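EtuB protein (Clostridium kluyveri DSM 555, PDB 3IO0) forms trimers, each chain carrying two tandem bacterial microcompartment domains, and probably serves as a tile in the shell of an ethanol-utilisation microcompartment. Local coordinates at residues E58-T63 with R129-F134; A68-P73 with I84-K89; G147-A152 with I191-D196; L165-V170 with L201-A206. One frame throughout, in Å; residues are numbered along the deposited sequence.

Contact 1. Residues E58-T63 with R129-F134; sequences EAVKGT and RASLIF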
# COMPACT_ATOMS: atom_id res chain seq x y z
N GLU A 58 -0.15 18.23 -20.53
CA GLU A 58 -0.52 18.67 -21.88
C GLU A 58 -1.86 19.44 -21.82
O GLU A 58 -2.03 20.48 -22.47
CB GLU A 58 -0.62 17.47 -22.82
CG GLU A 58 -0.10 17.71 -24.24
CD GLU A 58 -0.18 16.45 -25.14
OE1 GLU A 58 -0.83 16.52 -26.21
OE2 GLU A 58 0.39 15.38 -24.80
N ALA A 59 -2.78 18.95 -20.99
CA ALA A 59 -4.11 19.52 -20.85
C ALA A 59 -4.15 20.94 -20.26
O ALA A 59 -4.90 21.79 -20.74
CB ALA A 59 -4.98 18.59 -20.05
N VAL A 60 -3.37 21.20 -19.22
CA VAL A 60 -3.41 22.53 -18.58
C VAL A 60 -2.73 23.60 -19.44
O VAL A 60 -3.07 24.80 -19.40
CB VAL A 60 -2.84 22.50 -17.12
CG1 VAL A 60 -3.42 21.32 -16.35
CG2 VAL A 60 -1.34 22.43 -17.10
N LYS A 61 -1.76 23.15 -20.23
CA LYS A 61 -1.09 23.98 -21.21
C LYS A 61 -2.07 24.45 -22.30
O LYS A 61 -1.89 25.54 -22.90
CB LYS A 61 0.09 23.22 -21.82
CG LYS A 61 1.34 23.27 -20.98
CD LYS A 61 2.54 22.73 -21.74
CE LYS A 61 2.82 21.29 -21.40
NZ LYS A 61 4.02 20.78 -22.09
N GLY A 62 -3.10 23.65 -22.53
CA GLY A 62 -4.09 23.94 -23.55
C GLY A 62 -5.40 24.52 -23.05
O GLY A 62 -6.30 24.77 -23.85
N THR A 63 -5.53 24.74 -21.75
CA THR A 63 -6.82 25.18 -21.20
C THR A 63 -6.69 26.19 -20.06
O THR A 63 -5.60 26.41 -19.50
CB THR A 63 -7.61 24.01 -20.63
OG1 THR A 63 -6.81 23.36 -19.63
CG2 THR A 63 -8.01 23.02 -21.73
N ARG A 129 8.23 21.08 -22.18
CA ARG A 129 7.87 22.16 -21.26
C ARG A 129 7.09 21.52 -20.15
O ARG A 129 5.92 21.16 -20.34
CB ARG A 129 6.94 23.24 -21.88
CG ARG A 129 7.50 24.03 -23.05
CD ARG A 129 7.49 25.55 -22.81
NE ARG A 129 6.25 26.11 -22.25
CZ ARG A 129 6.13 27.38 -21.85
NH1 ARG A 129 7.16 28.21 -21.93
NH2 ARG A 129 4.98 27.83 -21.36
N ALA A 130 7.71 21.35 -18.99
CA ALA A 130 6.95 20.93 -17.84
C ALA A 130 6.09 22.12 -17.44
O ALA A 130 6.58 23.25 -17.44
CB ALA A 130 7.86 20.51 -16.73
N SER A 131 4.81 21.89 -17.14
CA SER A 131 4.03 22.94 -16.50
C SER A 131 3.31 22.49 -15.22
O SER A 131 3.79 21.60 -14.51
CB SER A 131 3.13 23.69 -17.51
OG SER A 131 1.80 23.22 -17.53
N LEU A 132 2.18 23.12 -14.92
CA LEU A 132 1.53 23.04 -13.62
C LEU A 132 1.49 21.68 -12.94
O LEU A 132 1.66 21.60 -11.72
CB LEU A 132 0.12 23.60 -13.71
CG LEU A 132 0.04 25.08 -14.05
CD1 LEU A 132 -1.30 25.38 -14.68
CD2 LEU A 132 0.25 25.90 -12.79
N ILE A 133 1.26 20.61 -13.70
CA ILE A 133 1.23 19.28 -13.10
C ILE A 133 2.55 18.95 -12.40
O ILE A 133 2.57 18.74 -11.18
CB ILE A 133 0.85 18.17 -14.09
CG1 ILE A 133 -0.63 18.30 -14.49
CG2 ILE A 133 1.09 16.78 -13.48
CD1 ILE A 133 -1.62 17.87 -13.41
N PHE A 134 3.64 18.95 -13.16
CA PHE A 134 4.93 18.52 -12.64
C PHE A 134 5.54 19.54 -11.72
O PHE A 134 6.40 19.21 -10.90
CB PHE A 134 5.88 18.17 -13.78
CG PHE A 134 5.34 17.12 -14.69
CD1 PHE A 134 4.99 15.87 -14.19
CD2 PHE A 134 5.18 17.38 -16.05
CE1 PHE A 134 4.47 14.89 -15.02
CE2 PHE A 134 4.67 16.40 -16.90
CZ PHE A 134 4.32 15.15 -16.39

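Contact 2. Residues A68-P73 with I84-K89; sequences ATIELP and IFIVLK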
# COMPACT_ATOMS: atom_id res chain seq x y z
N ALA A 68 -5.87 21.33 -8.60
CA ALA A 68 -6.41 21.28 -7.25
C ALA A 68 -5.64 20.26 -6.42
O ALA A 68 -5.17 20.57 -5.33
CB ALA A 68 -7.89 20.94 -7.29
N THR A 69 -5.48 19.05 -6.94
CA THR A 69 -4.76 18.03 -6.19
C THR A 69 -4.20 16.94 -7.08
O THR A 69 -4.83 16.54 -8.06
CB THR A 69 -5.65 17.44 -5.05
OG1 THR A 69 -4.86 16.60 -4.21
CG2 THR A 69 -6.78 16.62 -5.60
N ILE A 70 -2.99 16.48 -6.77
CA ILE A 70 -2.41 15.31 -7.42
C ILE A 70 -2.00 14.31 -6.34
O ILE A 70 -1.08 14.59 -5.58
CB ILE A 70 -1.16 15.66 -8.25
CG1 ILE A 70 -1.46 16.80 -9.22
CG2 ILE A 70 -0.62 14.43 -8.96
CD1 ILE A 70 -0.23 17.55 -9.67
N GLU A 71 -2.67 13.17 -6.28
CA GLU A 71 -2.37 12.14 -5.28
C GLU A 71 -2.11 10.77 -5.90
O GLU A 71 -2.67 10.44 -6.96
CB GLU A 71 -3.50 12.05 -4.26
CG GLU A 71 -3.96 13.40 -3.75
CD GLU A 71 -5.00 13.32 -2.65
OE1 GLU A 71 -4.98 12.34 -1.87
OE2 GLU A 71 -5.83 14.24 -2.56
N LEU A 72 -1.27 9.97 -5.24
CA LEU A 72 -0.84 8.66 -5.74
C LEU A 72 -1.10 7.52 -4.76
O LEU A 72 -0.29 7.33 -3.86
CB LEU A 72 0.66 8.70 -5.99
CG LEU A 72 1.39 9.32 -7.19
CD1 LEU A 72 0.58 10.33 -7.96
CD2 LEU A 72 2.70 9.95 -6.73
N PRO A 73 -2.20 6.74 -4.92
CA PRO A 73 -2.20 5.34 -4.36
C PRO A 73 -1.12 4.76 -5.26
O PRO A 73 -0.67 5.55 -6.07
CB PRO A 73 -3.58 4.81 -4.72
CG PRO A 73 -4.13 5.76 -5.80
CD PRO A 73 -3.44 7.07 -5.66
N ILE A 84 -3.28 6.72 -9.74
CA ILE A 84 -3.31 8.17 -10.05
C ILE A 84 -4.64 8.90 -9.82
O ILE A 84 -5.70 8.41 -10.23
CB ILE A 84 -2.65 8.51 -11.41
CG1 ILE A 84 -2.56 10.03 -11.61
CG2 ILE A 84 -3.40 7.90 -12.54
CD1 ILE A 84 -1.51 10.72 -10.76
N PHE A 85 -4.57 10.06 -9.17
CA PHE A 85 -5.76 10.86 -8.90
C PHE A 85 -5.46 12.35 -9.06
O PHE A 85 -4.82 12.97 -8.20
CB PHE A 85 -6.31 10.57 -7.51
CG PHE A 85 -7.52 11.38 -7.13
CD1 PHE A 85 -8.73 11.21 -7.79
CD2 PHE A 85 -7.45 12.30 -6.09
CE1 PHE A 85 -9.87 11.95 -7.43
CE2 PHE A 85 -8.56 13.05 -5.73
CZ PHE A 85 -9.78 12.87 -6.40
N ILE A 86 -5.93 12.91 -10.17
CA ILE A 86 -5.65 14.28 -10.55
C ILE A 86 -6.95 15.06 -10.60
O ILE A 86 -7.91 14.63 -11.25
CB ILE A 86 -4.96 14.35 -11.92
CG1 ILE A 86 -3.59 13.69 -11.85
CG2 ILE A 86 -4.83 15.78 -12.39
CD1 ILE A 86 -3.00 13.34 -13.20
N VAL A 87 -6.99 16.18 -9.88
CA VAL A 87 -8.15 17.07 -9.91
C VAL A 87 -7.71 18.44 -10.39
O VAL A 87 -6.83 19.07 -9.80
CB VAL A 87 -8.88 17.16 -8.54
CG1 VAL A 87 -10.02 18.14 -8.60
CG2 VAL A 87 -9.41 15.81 -8.14
N LEU A 88 -8.34 18.89 -11.48
CA LEU A 88 -8.13 20.21 -12.04
C LEU A 88 -9.32 21.09 -11.68
O LEU A 88 -10.46 20.62 -11.69
CB LEU A 88 -8.02 20.12 -13.55
CG LEU A 88 -6.98 19.18 -14.15
CD1 LEU A 88 -7.06 19.18 -15.66
CD2 LEU A 88 -5.59 19.59 -13.67
N LYS A 89 -9.06 22.36 -11.37
CA LYS A 89 -10.12 23.32 -11.04
C LYS A 89 -10.25 24.44 -12.07
O LYS A 89 -9.27 24.86 -12.69
CB LYS A 89 -9.92 23.90 -9.64
CG LYS A 89 -8.63 24.67 -9.43
CD LYS A 89 -8.59 25.27 -8.03
CE LYS A 89 -7.31 26.04 -7.77
NZ LYS A 89 -7.10 26.20 -6.32

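Contact 3. Residues G147-A152 with I191-D196; sequences GIMHAA and ITISGD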
# COMPACT_ATOMS: atom_id res chain seq x y z
N GLY A 147 12.12 14.92 -17.19
CA GLY A 147 12.10 13.46 -17.33
C GLY A 147 11.62 12.73 -16.08
O GLY A 147 11.90 13.18 -14.96
N ILE A 148 10.92 11.61 -16.27
CA ILE A 148 10.47 10.77 -15.16
C ILE A 148 10.86 9.30 -15.35
O ILE A 148 10.60 8.70 -16.40
CB ILE A 148 8.96 10.88 -14.92
CG1 ILE A 148 8.57 12.33 -14.66
CG2 ILE A 148 8.52 9.97 -13.76
CD1 ILE A 148 7.10 12.58 -14.79
N MET A 149 11.48 8.72 -14.33
CA MET A 149 12.03 7.37 -14.39
C MET A 149 11.55 6.59 -13.20
O MET A 149 11.55 7.10 -12.08
CB MET A 149 13.53 7.44 -14.19
CG MET A 149 14.35 7.52 -15.43
SD MET A 149 15.88 8.30 -14.94
CE MET A 149 15.40 10.00 -15.18
N HIS A 150 11.19 5.33 -13.43
CA HIS A 150 11.13 4.37 -12.36
C HIS A 150 11.07 2.96 -12.90
O HIS A 150 10.72 2.74 -14.06
CB HIS A 150 9.97 4.64 -11.41
CG HIS A 150 8.63 4.57 -12.07
ND1 HIS A 150 8.00 3.37 -12.33
CD2 HIS A 150 7.81 5.54 -12.52
CE1 HIS A 150 6.84 3.61 -12.92
NE2 HIS A 150 6.71 4.92 -13.06
N ALA A 151 11.45 2.01 -12.06
CA ALA A 151 11.30 0.60 -12.37
C ALA A 151 11.06 -0.20 -11.09
O ALA A 151 11.47 0.21 -9.99
CB ALA A 151 12.51 0.08 -13.11
N ALA A 152 10.36 -1.33 -11.23
CA ALA A 152 10.09 -2.24 -10.14
C ALA A 152 10.63 -3.59 -10.55
O ALA A 152 10.51 -3.96 -11.71
CB ALA A 152 8.60 -2.33 -9.88
N ILE A 191 13.12 8.68 -10.19
CA ILE A 191 14.01 9.81 -10.36
C ILE A 191 13.31 10.80 -11.27
O ILE A 191 12.55 10.43 -12.16
CB ILE A 191 15.43 9.35 -10.85
CG1 ILE A 191 16.30 9.11 -9.63
CG2 ILE A 191 16.17 10.35 -11.72
CD1 ILE A 191 16.03 10.08 -8.54
N THR A 192 13.54 12.07 -11.00
CA THR A 192 12.94 13.13 -11.77
C THR A 192 14.04 14.08 -12.18
O THR A 192 14.88 14.47 -11.37
CB THR A 192 11.84 13.79 -10.95
OG1 THR A 192 10.58 13.36 -11.48
CG2 THR A 192 11.91 15.28 -11.00
N ILE A 193 14.03 14.45 -13.46
CA ILE A 193 15.18 15.09 -14.07
C ILE A 193 14.82 16.31 -14.92
O ILE A 193 13.78 16.32 -15.59
CB ILE A 193 16.04 14.00 -14.78
CG1 ILE A 193 17.31 13.81 -13.98
CG2 ILE A 193 16.29 14.24 -16.27
CD1 ILE A 193 17.87 12.43 -14.06
N SER A 194 15.64 17.36 -14.84
CA SER A 194 15.44 18.57 -15.65
C SER A 194 16.74 19.05 -16.31
O SER A 194 17.84 18.69 -15.86
CB SER A 194 14.82 19.71 -14.82
OG SER A 194 14.44 20.81 -15.62
N GLY A 195 16.62 19.85 -17.37
CA GLY A 195 17.79 20.38 -18.06
C GLY A 195 17.48 20.70 -19.50
O GLY A 195 16.31 20.90 -19.85
N ASP A 196 18.49 20.74 -20.35
CA ASP A 196 18.26 20.97 -21.78
C ASP A 196 17.66 19.73 -22.42
O ASP A 196 18.02 18.61 -22.06
CB ASP A 196 19.55 21.36 -22.50
CG ASP A 196 20.09 22.72 -22.04
OD1 ASP A 196 19.27 23.60 -21.63
OD2 ASP A 196 21.33 22.90 -22.07

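Contact 4. Residues L165-V170 with L201-A206; sequences LKTADV and LQSLTA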
# COMPACT_ATOMS: atom_id res chain seq x y z
N LEU A 165 21.79 9.71 -14.67
CA LEU A 165 22.52 10.87 -14.15
C LEU A 165 23.96 10.90 -14.64
O LEU A 165 24.56 11.97 -14.83
CB LEU A 165 22.48 10.85 -12.63
CG LEU A 165 21.13 11.03 -11.95
CD1 LEU A 165 21.21 10.59 -10.50
CD2 LEU A 165 20.69 12.48 -12.03
N LYS A 166 24.52 9.70 -14.82
CA LYS A 166 25.86 9.51 -15.35
C LYS A 166 25.93 9.95 -16.82
O LYS A 166 26.89 10.58 -17.23
CB LYS A 166 26.29 8.05 -15.22
CG LYS A 166 26.81 7.62 -13.84
CD LYS A 166 26.65 6.10 -13.71
CE LYS A 166 27.88 5.38 -13.12
NZ LYS A 166 27.78 5.15 -11.67
N THR A 167 24.88 9.63 -17.57
CA THR A 167 24.83 9.81 -19.03
C THR A 167 24.98 11.24 -19.54
O THR A 167 25.59 11.45 -20.59
CB THR A 167 23.53 9.22 -19.59
OG1 THR A 167 23.65 7.80 -19.62
CG2 THR A 167 23.24 9.72 -21.00
N ALA A 168 24.43 12.22 -18.83
CA ALA A 168 24.41 13.58 -19.36
C ALA A 168 24.36 14.61 -18.25
O ALA A 168 24.32 14.26 -17.06
CB ALA A 168 23.23 13.76 -20.31
N ASP A 169 24.38 15.88 -18.63
CA ASP A 169 24.39 16.95 -17.65
C ASP A 169 22.96 17.40 -17.33
O ASP A 169 22.41 18.28 -17.99
CB ASP A 169 25.28 18.11 -18.11
CG ASP A 169 25.35 19.24 -17.08
OD1 ASP A 169 25.28 18.96 -15.85
OD2 ASP A 169 25.46 20.43 -17.48
N VAL A 170 22.37 16.77 -16.32
CA VAL A 170 20.98 17.04 -15.94
C VAL A 170 20.86 17.30 -14.44
O VAL A 170 21.67 16.79 -13.66
CB VAL A 170 20.04 15.88 -16.34
CG1 VAL A 170 19.86 15.83 -17.86
CG2 VAL A 170 20.56 14.54 -15.82
N LEU A 201 16.82 14.02 -22.93
CA LEU A 201 16.53 12.90 -23.83
C LEU A 201 17.63 11.84 -23.85
O LEU A 201 17.36 10.64 -23.87
CB LEU A 201 16.23 13.41 -25.24
CG LEU A 201 14.81 13.94 -25.40
CD1 LEU A 201 14.70 14.92 -26.56
CD2 LEU A 201 13.80 12.80 -25.52
N GLN A 202 18.88 12.29 -23.83
CA GLN A 202 20.03 11.38 -23.83
C GLN A 202 20.04 10.50 -22.56
O GLN A 202 20.28 9.28 -22.65
CB GLN A 202 21.31 12.21 -23.94
CG GLN A 202 22.49 11.54 -24.61
CD GLN A 202 23.77 12.36 -24.42
OE1 GLN A 202 24.84 11.80 -24.17
NE2 GLN A 202 23.65 13.69 -24.51
N SER A 203 19.77 11.13 -21.41
CA SER A 203 19.64 10.44 -20.11
C SER A 203 18.49 9.44 -20.09
O SER A 203 18.68 8.27 -19.74
CB SER A 203 19.43 11.44 -18.98
OG SER A 203 20.62 12.12 -18.67
N LEU A 204 17.31 9.91 -20.45
CA LEU A 204 16.12 9.07 -20.50
C LEU A 204 16.35 7.80 -21.31
O LEU A 204 15.91 6.72 -20.92
CB LEU A 204 14.96 9.87 -21.08
CG LEU A 204 13.91 10.51 -20.16
CD1 LEU A 204 14.24 10.43 -18.68
CD2 LEU A 204 13.65 11.95 -20.58
N THR A 205 17.07 7.93 -22.43
CA THR A 205 17.21 6.83 -23.37
C THR A 205 18.17 5.78 -22.86
O THR A 205 17.91 4.57 -23.00
CB THR A 205 17.65 7.29 -24.76
OG1 THR A 205 16.92 8.45 -25.12
CG2 THR A 205 17.38 6.19 -25.79
N ALA A 206 19.28 6.24 -22.29
CA ALA A 206 20.26 5.34 -21.70
C ALA A 206 19.60 4.60 -20.54
O ALA A 206 19.78 3.39 -20.38
CB ALA A 206 21.47 6.11 -21.23

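Contact 1. Residues E58-T63 with R129-F134
Lys-61, in the last turn of helix 50-61, stretches across to Arg-129 and Ser-131 in the loop that leads into helix 132-138. From its CB, the first torsion sets CG anti to the carbonyl carbon (chi1 -83°), and CG comes 3.5 Å from Ser-131 OG and 3.9 Å from Ser-131 CB. CD runs on toward the carbonyl of Arg-129. A bend at chi3 (-98°) brings CE to 3.3 Å from Arg-129 O, and the chain ends with NZ donating a hydrogen bond of 2.6 Å to that same oxygen, in the carbonyl plane. Beside this arm, Val-60 uses its CG2 methyl on two neighbours, lying 3.3 Å from Ser-131 OG and 3.8 Å from Leu-132 CD1. The valine and leucine side chains cross obliquely. One turn earlier in the same helix, Asp-57 accepts hydrogen bonds from the backbone nitrogens of Ser-131 and Ile-133, so the final turns of helix 50-61 hold the start of helix 132-138 by polar as well as apolar links. The contact lies at the surface and joins the first microcompartment repeat to the second. The guanidinium of Arg-129, its NE 5.8 Å from Lys-61 NZ, carries a like charge, and any repulsion is probably damped by solvent. The ammonium donates to a neutral backbone carbonyl, making this link a hydrogen bond and not a salt bridge.

Contact 2. Residues A68-P73 with I84-K89
Thr-69 and Val-87 face each other with OG1 of the threonine anti to its backbone N (chi1 -171°) and CG1 of the valine likewise anti to N (chi1 178°). Thr-69 CG2 is thereby turned onto the valine, 3.7 Å from Val-87 CG2, while Val-87 CG1 reaches to 3.8 Å from Ala-68 CB. The other branch of the threonine, OG1, gives a 3.0 Å hydrogen bond to Glu-71 OE2, on the oxygen's anti lone pair. That OE2 also sits at the edge of the Phe-85 ring, and Glu-71 OE1 bonds to Ser-177 OG of the second subunit. The strands are antiparallel, their axes at 170°; 66-71 is the edge strand within the chain and 84-90 its inner neighbour in the five-stranded sheet of the first microcompartment domain. A classic beta bulge interrupts their register: Ala-68 and Thr-69 both face Val-87, whose O accepts from Ala-68 N at 2.7 Å and from Thr-69 N at 3.2 Å. Regular pairing resumes with Val-87 N to Thr-69 O and the two backbone bonds between Glu-71 and Phe-85. On the other face, Ile-70 and Ile-86 meet each other and pack on Ile-133 of helix 132-138. Past strand 66-71, Leu-72 lies side by side with Ile-84, its CD1 3.5 Å from Ile-84 CD1.

Contact 3. Residues G147-A152 with I191-D196
Gly-147 and Ile-193 exchange two backbone hydrogen bonds, Gly-147 N to Ile-193 O at 2.7 Å and Ile-193 N to Gly-147 O at 2.9 Å. Two residues further along strand 145-152, Met-149 pairs in the same way with Ile-191: Met-149 N lies 3.0 Å from Ile-191 O, and Ile-191 N lies 2.9 Å from Met-149 O. Between these hydrogen-bonded pairs stands the non-hydrogen-bonded pair Ile-148 and Thr-192, where the CA-H of Thr-192 points at Gly-147 O. The strands are antiparallel with a marked twist, their axes at 157°. Side-chain packing differs on the two faces. On the one with Met-149, the methionine runs out extended through chi2 and then bends at chi3 (-88°), which brings CE against both isoleucines, 3.6 Å from Ile-191 CG2 and 3.6 Å from Ile-193 CD1. Met-149 SD also lies against Ile-191 CG2. On the face with Ile-148, contact is lighter: Ile-148 and Thr-192 lie side by side and point the same way, with Ile-148 CG1 3.9 Å from Thr-192 OG1. These are two neighbouring inner strands of the five-stranded sheet in the second microcompartment domain. Strand 120-127 pairs with the other side of 145-152, and 171-176 with the other side of 189-195; helices 154-167 and 197-217 cover the Met-149 face, while Phe-134 and Phe-138 of helix 132-138 cover the Ile-148 face.

Contact 4. Residues L165-V170 with L201-A206
Ser-203 OG is held by a hydrogen bond to Ala-164 O in the last turns of helix 154-167, just ahead of Leu-165, and nestles against two side chains of the segment that follows that helix: Ala-168 CB is 3.5 Å away and Val-170 CG2 3.7 Å. Helices 154-167 and 197-217 are the pair that packs side by side on one face of the sheet in the second microcompartment domain, and here the C-terminal end of the first meets an early part of the second. No hydrogen bond joins the two segments directly. Thr-167 provides the broadest contact, its two branches reaching different turns of the opposite helix. CG2, anti to the backbone N, rests 3.4 Å from Gln-202 O, whereas OG1 lies 3.2 Å from Ala-206 CB. The same OG1 finds its hydrogen-bond partner within its own helix, at Thr-163 O. Gln-202 CG, anti to N (chi1 -151°), faces the CG2 methyl of Thr-167 at 4.1 Å. Inward, Val-170 continues onto Ile-193 of the sheet, and Leu-165 packs on Leu-27 of the third subunit, so this corner of the domain also borders the trimer interface. Within helix 197-217, Leu-201 O receives both Thr-205 N at 3.1 Å and Thr-205 OG1 at 2.6 Å, from opposite faces of its carbonyl plane.

From the N terminus, helix 50-61 supplies the first half of contact 1, and the chain returns to close that loop only at 129-134, after entering the second repeat. Within this span falls contact 2, which closes a short loop between neighbouring strands of the first sheet; it touches contact 1 where Val-60 meets Leu-88. Contacts 3 and 4 come later and cross, their segments alternating along the chain: strand 145-152, the end of helix 154-167, strand 189-195, then helix 197-217. Their centres are about 9 Å apart, and together they tie the second sheet to its helix pair. Phe-134 against Ile-148 links contact 1 to contact 3 within the second repeat; contact 1 itself bridges the two repeats.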